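Local coordinates for Polyphosphate:AMP phosphotransferase (PDB 5O6K), which transfers phosphate from inorganic polyphosphate to nucleotides, converting AMP to ADP and ADP to ATP, and also accepts other nucleoside mono- and diphosphates, at the diphosphate site. Sequence-based numbering; all coordinates share one arbitrary frame.

The diphosphate site. Residues 29, 230-233. With DPO (diphosphate), chain B; DPO (diphosphate), chain C.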
loop_
_atom_site.group_PDB
_atom_site.type_symbol
_atom_site.label_atom_id
_atom_site.label_comp_id
_atom_site.label_asym_id
_atom_site.label_seq_id
_atom_site.Cartn_x
_atom_site.Cartn_y
_atom_site.Cartn_z
ATOM N N LYS A 29 12.433 34.564 -25.453
ATOM C CA LYS A 29 11.503 34.219 -24.381
ATOM C C LYS A 29 10.076 34.601 -24.744
ATOM O O LYS A 29 9.142 33.810 -24.563
ATOM C CB LYS A 29 11.924 34.904 -23.082
ATOM C CG LYS A 29 10.940 34.710 -21.940
ATOM C CD LYS A 29 11.504 35.211 -20.623
ATOM C CE LYS A 29 10.453 35.162 -19.525
ATOM N NZ LYS A 29 10.942 35.774 -18.258
ATOM N N ASN A 230 19.078 25.681 -18.786
ATOM C CA ASN A 230 19.572 26.967 -18.307
ATOM C C ASN A 230 18.576 28.087 -18.566
ATOM O O ASN A 230 18.619 29.111 -17.876
ATOM C CB ASN A 230 20.918 27.298 -18.951
ATOM C CG ASN A 230 22.092 26.833 -18.113
ATOM O OD1 ASN A 230 21.926 26.069 -17.162
ATOM N ND2 ASN A 230 23.287 27.299 -18.457
ATOM N N LYS A 231 17.681 27.915 -19.537
ATOM C CA LYS A 231 16.637 28.885 -19.843
ATOM C C LYS A 231 15.299 28.232 -19.521
ATOM O O LYS A 231 14.882 27.293 -20.209
ATOM C CB LYS A 231 16.693 29.313 -21.308
ATOM C CG LYS A 231 18.094 29.514 -21.866
ATOM C CD LYS A 231 18.847 30.615 -21.141
ATOM C CE LYS A 231 20.244 30.779 -21.719
ATOM N NZ LYS A 231 20.992 31.890 -21.071
ATOM N N ASN A 232 14.637 28.717 -18.467
ATOM C CA ASN A 232 13.374 28.119 -18.047
ATOM C C ASN A 232 12.339 28.163 -19.164
ATOM O O ASN A 232 11.566 27.216 -19.341
ATOM C CB ASN A 232 12.847 28.819 -16.795
ATOM C CG ASN A 232 13.694 28.536 -15.569
ATOM O OD1 ASN A 232 14.782 27.971 -15.669
ATOM N ND2 ASN A 232 13.193 28.925 -14.401
ATOM N N TRP A 233 12.311 29.257 -19.930
ATOM C CA TRP A 233 11.341 29.370 -21.014
ATOM C C TRP A 233 11.616 28.354 -22.113
ATOM O O TRP A 233 10.680 27.857 -22.750
ATOM C CB TRP A 233 11.356 30.784 -21.597
ATOM C CG TRP A 233 12.670 31.167 -22.216
ATOM C CD1 TRP A 233 13.702 31.829 -21.617
ATOM C CD2 TRP A 233 13.089 30.905 -23.561
ATOM N NE1 TRP A 233 14.737 31.993 -22.507
ATOM C CE2 TRP A 233 14.384 31.433 -23.706
ATOM C CE3 TRP A 233 12.494 30.270 -24.654
ATOM C CZ2 TRP A 233 15.092 31.350 -24.904
ATOM C CZ3 TRP A 233 13.196 30.189 -25.838
ATOM C CH2 TRP A 233 14.481 30.723 -25.956
HETATM P P1 DPO B . 18.028 33.639 -24.072
HETATM O O1 DPO B . 17.370 32.551 -23.238
HETATM O O2 DPO B . 19.435 33.242 -24.521
HETATM O O3 DPO B . 17.157 33.973 -25.286
HETATM O O4 DPO B . 17.959 35.063 -23.159
HETATM P P2 DPO B . 18.304 35.339 -21.519
HETATM O O5 DPO B . 17.536 34.490 -20.517
HETATM O O6 DPO B . 18.001 36.841 -21.361
HETATM O O7 DPO B . 19.753 35.083 -21.285
HETATM P P1 DPO C . 15.870 32.337 -17.375
HETATM O O1 DPO C . 16.713 31.491 -16.414
HETATM O O2 DPO C . 15.842 33.803 -16.942
HETATM O O3 DPO C . 16.471 32.231 -18.786
HETATM O O4 DPO C . 14.299 31.670 -17.566
HETATM P P2 DPO C . 12.735 32.375 -17.547
HETATM O O5 DPO C . 12.221 32.535 -16.111
HETATM O O6 DPO C . 12.985 33.769 -18.139
HETATM O O7 DPO C . 11.726 31.620 -18.414
#
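The first turn of helix 232-249, with the loop residues leading into it and Lys29 at the start of helix 29-53, forms a basic surface patch on this PPK2-family kinase that holds two diphosphates. Both ligands are poorly ordered. They may mark part of the path taken by the polyphosphate donor, although the structure alone does not show this, and diphosphate could also come from the crystallisation medium.

Diphosphate C lies against the N-terminal end of helix 232-249, where the helix dipole would be expected to favour its negative charge. The backbone N of Asn232 gives a weak, bent hydrogen bond to the bridging oxygen O4 at 3.1 Å, while the Asn232 side chain, with CG anti to the carbonyl carbon, lies alongside through CB. Lys29 lays the outer end of its chain alongside the P2 phosphate of the same ligand, with CD and CE also beside O6: CG is anti to the backbone N (chi1 174°) and the chain stays extended to its end, so that NZ makes a salt bridge and hydrogen bond of 2.9 Å to O6, a non-bridging oxygen on P2 of diphosphate C. Although the backbone N of Trp233 comes within 2.9 Å of O7 of diphosphate C, its hydrogen is not directed at that oxygen, so the proximity is not a hydrogen bond.

Diphosphate B sits at the indole edge of Trp233. The crowded first torsion (chi1 63°), with CG between the backbone N and the carbonyl carbon, turns NE1 toward this ligand, and NE1 donates to O1 at 2.8 Å. The acceptor lies nearly in the ring plane, but the bond is bent at the hydrogen (134°). Lys231 CB packs over the rim of one indole face and Lys29 CA over the other, which helps to fix the ring's rotation. Bent at chi2, the Lys231 chain passes alongside O1 and ends in a long salt bridge, with a weak hydrogen bond, of 3.4 Å between NZ and O7, a non-bridging oxygen on P2 of diphosphate B.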